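Local coordinates for putative carboxynorspermidine decarboxylase protein (Sinorhizobium meliloti, PDB 3MT1) that probably decarboxylates carboxynorspermidine and carboxyspermidine with the help of pyridoxal 5'-phosphate, yielding norspermidine and spermidine in polyamine biosynthesis, at residues B[143-153]-B[183-191]; B[236-247]-B[311-322]. All coordinates share one frame; numbering follows the deposited sequence.

Interaction 1: B[143-153]-B[183-191]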
# COMPACT_ATOMS: atom_id res chain seq x y z
N GLU B 143 -22.56 -15.60 10.19
CA GLU B 143 -23.45 -15.91 11.31
C GLU B 143 -23.07 -17.27 11.90
O GLU B 143 -22.65 -18.16 11.17
CB GLU B 143 -24.92 -15.89 10.86
CG GLU B 143 -25.40 -14.56 10.25
CD GLU B 143 -25.68 -13.47 11.28
OE1 GLU B 143 -25.74 -13.77 12.49
OE2 GLU B 143 -25.87 -12.30 10.88
N TRP B 144 -23.20 -17.41 13.22
CA TRP B 144 -22.86 -18.66 13.88
C TRP B 144 -24.09 -19.30 14.48
O TRP B 144 -24.11 -20.50 14.73
CB TRP B 144 -21.82 -18.44 14.99
CG TRP B 144 -22.36 -17.73 16.19
CD1 TRP B 144 -23.00 -18.29 17.27
CD2 TRP B 144 -22.34 -16.32 16.43
NE1 TRP B 144 -23.37 -17.32 18.17
CE2 TRP B 144 -22.98 -16.10 17.68
CE3 TRP B 144 -21.84 -15.22 15.72
CZ2 TRP B 144 -23.13 -14.82 18.23
CZ3 TRP B 144 -21.99 -13.94 16.27
CH2 TRP B 144 -22.63 -13.75 17.52
N ASP B 145 -25.11 -18.48 14.74
CA ASP B 145 -26.29 -18.92 15.51
C ASP B 145 -27.37 -19.55 14.63
O ASP B 145 -28.11 -18.84 13.93
CB ASP B 145 -26.84 -17.75 16.34
CG ASP B 145 -27.82 -18.20 17.41
OD1 ASP B 145 -28.54 -19.20 17.21
OD2 ASP B 145 -27.89 -17.52 18.46
N VAL B 146 -27.43 -20.88 14.69
CA VAL B 146 -28.31 -21.71 13.85
C VAL B 146 -29.78 -21.25 13.84
O VAL B 146 -30.34 -21.07 12.77
CB VAL B 146 -28.19 -23.23 14.22
CG1 VAL B 146 -29.35 -24.07 13.66
CG2 VAL B 146 -26.84 -23.79 13.78
N PRO B 147 -30.39 -21.07 15.03
CA PRO B 147 -31.78 -20.61 15.12
C PRO B 147 -32.11 -19.32 14.35
O PRO B 147 -33.16 -19.26 13.69
CB PRO B 147 -31.98 -20.39 16.62
CG PRO B 147 -31.11 -21.42 17.25
CD PRO B 147 -29.90 -21.52 16.36
N LYS B 148 -31.24 -18.31 14.43
CA LYS B 148 -31.44 -17.05 13.69
C LYS B 148 -31.31 -17.29 12.20
O LYS B 148 -32.04 -16.71 11.41
CB LYS B 148 -30.45 -15.96 14.12
CG LYS B 148 -30.84 -15.18 15.36
CD LYS B 148 -29.94 -15.55 16.54
CE LYS B 148 -28.74 -14.61 16.67
NZ LYS B 148 -29.12 -13.33 17.33
N VAL B 149 -30.37 -18.15 11.83
CA VAL B 149 -30.21 -18.53 10.43
C VAL B 149 -31.55 -19.09 9.93
O VAL B 149 -32.14 -18.57 8.97
CB VAL B 149 -29.07 -19.58 10.26
CG1 VAL B 149 -29.02 -20.12 8.84
CG2 VAL B 149 -27.72 -19.00 10.67
N GLU B 150 -32.03 -20.12 10.62
CA GLU B 150 -33.23 -20.85 10.26
C GLU B 150 -34.43 -19.98 9.91
O GLU B 150 -35.22 -20.34 9.02
CB GLU B 150 -33.59 -21.80 11.37
CG GLU B 150 -33.06 -23.21 11.19
CD GLU B 150 -34.12 -24.25 11.47
OE1 GLU B 150 -34.99 -24.48 10.58
OE2 GLU B 150 -34.09 -24.83 12.57
N ARG B 151 -34.57 -18.85 10.60
CA ARG B 151 -35.69 -17.94 10.35
C ARG B 151 -35.62 -17.32 8.94
O ARG B 151 -36.59 -16.73 8.44
CB ARG B 151 -35.79 -16.86 11.43
CG ARG B 151 -37.24 -16.50 11.74
CD ARG B 151 -37.35 -15.25 12.57
NE ARG B 151 -38.21 -14.25 11.93
CZ ARG B 151 -37.74 -13.17 11.30
NH1 ARG B 151 -38.58 -12.30 10.74
NH2 ARG B 151 -36.43 -12.94 11.24
N VAL B 152 -34.48 -17.47 8.29
CA VAL B 152 -34.26 -16.79 7.04
C VAL B 152 -33.89 -17.74 5.87
O VAL B 152 -33.49 -17.31 4.79
CB VAL B 152 -33.31 -15.62 7.28
CG1 VAL B 152 -31.85 -16.06 7.18
CG2 VAL B 152 -33.62 -14.48 6.35
N MSE B 153 -34.13 -19.04 6.08
CA MSE B 153 -33.85 -20.10 5.11
C MSE B 153 -34.69 -20.07 3.83
O MSE B 153 -34.30 -20.62 2.83
CB MSE B 153 -33.99 -21.46 5.79
CG MSE B 153 -32.89 -21.75 6.79
SE MSE B 153 -31.19 -22.26 5.94
CE MSE B 153 -31.59 -24.10 5.56
N ARG B 183 -21.33 -28.37 13.26
CA ARG B 183 -21.99 -27.09 13.56
C ARG B 183 -23.15 -26.76 12.62
O ARG B 183 -24.13 -26.15 13.04
CB ARG B 183 -20.98 -25.92 13.64
CG ARG B 183 -20.53 -25.57 15.08
CD ARG B 183 -19.38 -24.58 15.05
NE ARG B 183 -19.23 -23.82 16.30
CZ ARG B 183 -18.59 -24.26 17.39
NH1 ARG B 183 -18.02 -25.46 17.42
NH2 ARG B 183 -18.51 -23.48 18.47
N PHE B 184 -23.06 -27.17 11.35
CA PHE B 184 -24.03 -26.70 10.37
C PHE B 184 -24.56 -27.79 9.45
O PHE B 184 -25.41 -27.52 8.60
CB PHE B 184 -23.46 -25.54 9.51
CG PHE B 184 -22.87 -24.40 10.31
CD1 PHE B 184 -21.53 -24.07 10.17
CD2 PHE B 184 -23.64 -23.67 11.21
CE1 PHE B 184 -20.97 -23.02 10.90
CE2 PHE B 184 -23.09 -22.62 11.96
CZ PHE B 184 -21.75 -22.30 11.80
N GLY B 185 -24.05 -29.01 9.61
CA GLY B 185 -24.46 -30.16 8.80
C GLY B 185 -25.95 -30.24 8.54
O GLY B 185 -26.38 -30.48 7.40
N ALA B 186 -26.74 -30.02 9.58
CA ALA B 186 -28.19 -30.11 9.43
C ALA B 186 -28.66 -29.07 8.41
O ALA B 186 -29.44 -29.38 7.52
CB ALA B 186 -28.89 -29.96 10.78
N LEU B 187 -28.13 -27.85 8.51
CA LEU B 187 -28.49 -26.76 7.59
C LEU B 187 -27.94 -26.91 6.16
O LEU B 187 -28.63 -26.60 5.19
CB LEU B 187 -28.05 -25.42 8.17
CG LEU B 187 -28.82 -24.97 9.42
CD1 LEU B 187 -28.25 -23.68 9.97
CD2 LEU B 187 -30.32 -24.80 9.14
N ILE B 188 -26.70 -27.37 6.05
CA ILE B 188 -26.05 -27.56 4.74
C ILE B 188 -26.86 -28.50 3.83
O ILE B 188 -27.11 -28.17 2.67
CB ILE B 188 -24.57 -28.02 4.92
CG1 ILE B 188 -23.73 -26.89 5.57
CG2 ILE B 188 -23.96 -28.45 3.59
CD1 ILE B 188 -22.36 -27.31 6.14
N ALA B 189 -27.29 -29.63 4.36
CA ALA B 189 -28.16 -30.58 3.62
C ALA B 189 -29.33 -29.89 2.92
O ALA B 189 -29.74 -30.32 1.84
CB ALA B 189 -28.68 -31.70 4.56
N ARG B 190 -29.85 -28.81 3.52
CA ARG B 190 -31.09 -28.16 3.07
C ARG B 190 -30.89 -27.14 1.95
O ARG B 190 -31.85 -26.71 1.31
CB ARG B 190 -31.82 -27.50 4.26
CG ARG B 190 -32.35 -28.45 5.32
CD ARG B 190 -32.84 -27.71 6.58
NE ARG B 190 -33.76 -26.61 6.26
CZ ARG B 190 -34.30 -25.76 7.14
NH1 ARG B 190 -34.04 -25.86 8.44
NH2 ARG B 190 -35.11 -24.80 6.70
N VAL B 191 -29.65 -26.73 1.71
CA VAL B 191 -29.37 -25.77 0.65
C VAL B 191 -28.77 -26.51 -0.52
O VAL B 191 -28.56 -27.71 -0.44
CB VAL B 191 -28.42 -24.63 1.09
CG1 VAL B 191 -29.05 -23.82 2.19
CG2 VAL B 191 -27.09 -25.17 1.53
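Helix 146-150 runs nearly parallel to the end of helix 170-190, their short axes 15° apart and 11.2 Å at closest approach, with Val146 nearest Phe184, Glu150 nearest Leu187 and Met153 nearest Val191 along the backbones; side chains bridge the gap. Leu187 sits at the middle of the contact, and its branched end suits the place because each methyl meets a different group of side chains: CD1 lies 3.8 Å from Val149 CG1 and also touches Val146 CG1, while CD2 rests against Glu150 CG and, in the turn after the helix, the CE methyl of Met153, a selenomethionine. Phe184 closes the N-terminal end; its ring turns an edge to the backbone O of Trp144, which lies in the ring plane 3.6 Å from CE2, and Val146 CG2 sits at the same rim. The fold is the TIM-type barrel of class-II Orn/Lys/Arg decarboxylases. Helix 170-190 follows strand 158-160 in the chain and leads into strand 193-195, and Phe159 of the first strand meets Leu187, Met153 and Val191. At the exposed border, Arg190 NH1 donates to Glu150 OE1 at 2.7 Å in a salt bridge, with the oxygen in the guanidinium plane but NH1 well above the carboxylate plane; the two planes are 86° apart. Bends at chi2 and chi3 fold Met153 back so that CE lies over one guanidinium face, 3.4 Å from Arg190 NE.

Interaction 2: B[236-247]-B[311-322]; sequences ITKSTTLEVTVL and KVGDRISFQDAA
Glu243 OE1 receives two donors from the neighbouring strand: Ser317 OG at 2.8 Å on its syn side, and Arg315 NH1 at 3.1 Å on its anti side, a salt bridge with a rather bent N-H angle of 136°. Both partners suit a strand face, serine being short enough to stand beside the carboxylate and arginine long enough to fold over, its guanidinium laying one face on Glu243 CB. Thr241 OG1 fixes the other oxygen, donating to OE2 at 2.5 Å through the anti lone pair. Beneath lies the antiparallel pairing of 240-247 with 315-318, in the C-terminal β-domain of this decarboxylase family; Leu242-Phe318 and Val244-Ile316 are its hydrogen-bonded pairs. Their apolar side chains fill the other face, where Val244 CG2 meets Ile316 CB and Phe318 CE2, and the Phe318 ring stacks with Phe301. Next to Val246, the type II turn Lys311-Asp314 places Gly313, at phi 110°, where its N donates to Val246 O at 2.9 Å. Towards the other end, Asp320 OD1 accepts the N-H of Lys238 at 2.6 Å (OD1 to N), from above the carboxylate plane, and Ala322 CB packs on Thr240 OG1. The Asp320 side chain lies about 4 Å from that of Glu233, a predicted substrate-binding residue.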
# COMPACT_ATOMS: atom_id res chain seq x y z
N ILE B 236 -1.63 -19.28 -7.91
CA ILE B 236 -0.62 -18.39 -8.39
C ILE B 236 0.75 -18.68 -7.75
O ILE B 236 1.75 -18.04 -8.08
CB ILE B 236 -1.14 -16.96 -8.20
CG1 ILE B 236 -1.06 -16.22 -9.49
CG2 ILE B 236 -0.60 -16.19 -6.96
CD1 ILE B 236 -2.26 -16.49 -10.32
N THR B 237 0.74 -19.66 -6.84
CA THR B 237 1.88 -20.08 -6.05
C THR B 237 3.10 -20.35 -6.94
O THR B 237 3.00 -21.05 -7.95
CB THR B 237 1.48 -21.33 -5.17
OG1 THR B 237 2.38 -21.48 -4.05
CG2 THR B 237 1.46 -22.63 -5.97
N LYS B 238 4.25 -19.78 -6.58
CA LYS B 238 5.54 -20.07 -7.25
C LYS B 238 5.53 -19.80 -8.76
O LYS B 238 6.39 -20.32 -9.49
CB LYS B 238 5.97 -21.52 -6.98
CG LYS B 238 6.26 -21.80 -5.51
CD LYS B 238 6.47 -23.29 -5.30
CE LYS B 238 5.54 -23.82 -4.17
NZ LYS B 238 5.87 -23.23 -2.81
N SER B 239 4.57 -19.01 -9.23
CA SER B 239 4.43 -18.80 -10.65
C SER B 239 5.16 -17.58 -11.10
O SER B 239 5.51 -17.48 -12.29
CB SER B 239 2.97 -18.63 -11.05
OG SER B 239 2.57 -17.29 -10.79
N THR B 240 5.37 -16.64 -10.18
CA THR B 240 5.78 -15.30 -10.55
C THR B 240 6.97 -14.83 -9.72
O THR B 240 7.06 -15.12 -8.55
CB THR B 240 4.59 -14.34 -10.35
OG1 THR B 240 3.46 -14.82 -11.11
CG2 THR B 240 4.93 -12.88 -10.73
N THR B 241 7.87 -14.06 -10.34
CA THR B 241 8.98 -13.45 -9.61
C THR B 241 8.94 -11.92 -9.71
O THR B 241 8.33 -11.37 -10.64
CB THR B 241 10.33 -13.93 -10.17
OG1 THR B 241 10.34 -13.73 -11.59
CG2 THR B 241 10.56 -15.44 -9.85
N LEU B 242 9.57 -11.24 -8.74
CA LEU B 242 9.84 -9.81 -8.88
C LEU B 242 11.34 -9.62 -9.21
O LEU B 242 12.19 -9.86 -8.36
CB LEU B 242 9.44 -9.02 -7.60
CG LEU B 242 9.80 -7.52 -7.50
CD1 LEU B 242 9.28 -6.69 -8.70
CD2 LEU B 242 9.44 -6.84 -6.13
N GLU B 243 11.64 -9.19 -10.43
CA GLU B 243 13.01 -8.98 -10.88
C GLU B 243 13.61 -7.62 -10.49
O GLU B 243 13.04 -6.58 -10.84
CB GLU B 243 13.06 -9.16 -12.39
CG GLU B 243 12.51 -10.52 -12.86
CD GLU B 243 13.28 -11.72 -12.28
OE1 GLU B 243 14.54 -11.70 -12.21
OE2 GLU B 243 12.60 -12.70 -11.90
N VAL B 244 14.74 -7.61 -9.79
CA VAL B 244 15.38 -6.33 -9.39
C VAL B 244 16.91 -6.28 -9.64
O VAL B 244 17.55 -7.31 -9.87
CB VAL B 244 15.12 -5.95 -7.90
CG1 VAL B 244 13.63 -5.94 -7.56
CG2 VAL B 244 15.87 -6.89 -6.95
N THR B 245 17.48 -5.07 -9.57
CA THR B 245 18.87 -4.84 -9.80
C THR B 245 19.43 -4.25 -8.52
O THR B 245 18.73 -3.54 -7.82
CB THR B 245 19.09 -3.86 -10.99
OG1 THR B 245 18.55 -4.43 -12.18
CG2 THR B 245 20.54 -3.64 -11.25
N VAL B 246 20.70 -4.55 -8.23
CA VAL B 246 21.41 -3.88 -7.13
C VAL B 246 21.90 -2.55 -7.65
O VAL B 246 22.41 -2.46 -8.76
CB VAL B 246 22.57 -4.72 -6.63
CG1 VAL B 246 23.47 -3.93 -5.67
CG2 VAL B 246 22.03 -5.99 -5.98
N LEU B 247 21.72 -1.51 -6.84
CA LEU B 247 22.07 -0.15 -7.21
C LEU B 247 23.25 0.40 -6.39
O LEU B 247 23.99 1.25 -6.85
CB LEU B 247 20.86 0.77 -7.04
CG LEU B 247 19.58 0.51 -7.82
CD1 LEU B 247 18.62 1.51 -7.35
CD2 LEU B 247 19.77 0.65 -9.32
N LYS B 311 27.46 -6.98 -6.70
CA LYS B 311 27.99 -5.78 -7.32
C LYS B 311 26.84 -4.97 -7.86
O LYS B 311 25.82 -5.52 -8.27
CB LYS B 311 28.94 -6.13 -8.48
CG LYS B 311 29.91 -7.30 -8.25
CD LYS B 311 30.08 -8.10 -9.57
CE LYS B 311 30.92 -9.38 -9.40
NZ LYS B 311 32.32 -9.05 -9.00
N VAL B 312 27.02 -3.65 -7.88
CA VAL B 312 26.09 -2.77 -8.58
C VAL B 312 25.83 -3.32 -10.00
O VAL B 312 26.77 -3.57 -10.75
CB VAL B 312 26.64 -1.31 -8.63
CG1 VAL B 312 25.76 -0.38 -9.51
CG2 VAL B 312 26.82 -0.74 -7.22
N GLY B 313 24.57 -3.54 -10.36
CA GLY B 313 24.20 -4.06 -11.68
C GLY B 313 23.68 -5.48 -11.63
O GLY B 313 23.07 -5.96 -12.57
N ASP B 314 23.91 -6.16 -10.51
CA ASP B 314 23.54 -7.57 -10.38
C ASP B 314 22.06 -7.71 -10.19
O ASP B 314 21.42 -6.87 -9.55
CB ASP B 314 24.29 -8.24 -9.21
CG ASP B 314 25.78 -8.46 -9.51
OD1 ASP B 314 26.20 -8.28 -10.69
OD2 ASP B 314 26.54 -8.81 -8.57
N ARG B 315 21.53 -8.79 -10.74
CA ARG B 315 20.13 -9.01 -10.85
C ARG B 315 19.73 -9.98 -9.76
O ARG B 315 20.39 -10.99 -9.58
CB ARG B 315 19.83 -9.60 -12.22
CG ARG B 315 18.50 -10.32 -12.26
CD ARG B 315 17.33 -9.30 -12.20
NE ARG B 315 17.30 -8.57 -13.46
CZ ARG B 315 16.74 -9.07 -14.55
NH1 ARG B 315 16.16 -10.26 -14.47
NH2 ARG B 315 16.73 -8.39 -15.69
N ILE B 316 18.65 -9.65 -9.05
CA ILE B 316 18.07 -10.49 -7.99
C ILE B 316 16.58 -10.76 -8.27
O ILE B 316 15.85 -9.83 -8.60
CB ILE B 316 18.26 -9.81 -6.61
CG1 ILE B 316 19.73 -9.91 -6.14
CG2 ILE B 316 17.30 -10.38 -5.53
CD1 ILE B 316 20.09 -8.94 -5.03
N SER B 317 16.14 -12.00 -8.12
CA SER B 317 14.74 -12.40 -8.36
C SER B 317 14.00 -12.78 -7.06
O SER B 317 14.24 -13.83 -6.50
CB SER B 317 14.65 -13.60 -9.32
OG SER B 317 15.60 -13.52 -10.37
N PHE B 318 13.07 -11.95 -6.59
CA PHE B 318 12.27 -12.41 -5.45
C PHE B 318 11.25 -13.41 -5.91
O PHE B 318 10.53 -13.20 -6.86
CB PHE B 318 11.70 -11.24 -4.65
CG PHE B 318 12.77 -10.40 -4.04
CD1 PHE B 318 13.62 -10.93 -3.09
CD2 PHE B 318 13.01 -9.10 -4.50
CE1 PHE B 318 14.66 -10.17 -2.54
CE2 PHE B 318 14.03 -8.32 -3.96
CZ PHE B 318 14.87 -8.87 -2.98
N GLN B 319 11.23 -14.53 -5.22
CA GLN B 319 10.41 -15.66 -5.64
C GLN B 319 8.99 -15.52 -5.12
O GLN B 319 8.73 -14.78 -4.16
CB GLN B 319 11.04 -16.97 -5.13
CG GLN B 319 12.47 -17.20 -5.61
CD GLN B 319 12.58 -17.31 -7.14
OE1 GLN B 319 11.84 -18.05 -7.81
NE2 GLN B 319 13.52 -16.55 -7.69
N ASP B 320 8.08 -16.26 -5.76
CA ASP B 320 6.68 -16.32 -5.37
C ASP B 320 6.07 -14.96 -5.10
O ASP B 320 5.55 -14.72 -4.01
CB ASP B 320 6.50 -17.20 -4.14
CG ASP B 320 5.10 -17.76 -4.05
OD1 ASP B 320 4.39 -17.67 -5.09
OD2 ASP B 320 4.72 -18.31 -2.99
N ALA B 321 6.12 -14.07 -6.08
CA ALA B 321 5.66 -12.73 -5.87
C ALA B 321 4.31 -12.38 -6.49
O ALA B 321 3.99 -11.21 -6.60
CB ALA B 321 6.73 -11.77 -6.35
N ALA B 322 3.48 -13.35 -6.86
CA ALA B 322 2.21 -13.02 -7.55
C ALA B 322 1.03 -12.63 -6.65
O ALA B 322 0.21 -11.78 -7.02
CB ALA B 322 1.79 -14.12 -8.52

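Interactions 1 and 2 lie on opposite sides of the chain's centre, their own centres 47 Å apart and their nearest atoms about 26 Å apart, so neither touches the other. They follow in series along the chain: 143-153 and 183-191 belong to the part that forms the parallel eight-stranded barrel and precede 236-247 and 311-322, which belong to the mixed sheet. The first joins helices on the outside of the barrel, away from the predicted substrate residues. The second comes close to one of them, Glu233, and at its far end Leu247 and Val312 pack on Ala80 and Arg106 of the second subunit. Strand 6-10, from the start of the chain, also pairs with 240-251, tying the N-terminal end into this sheet.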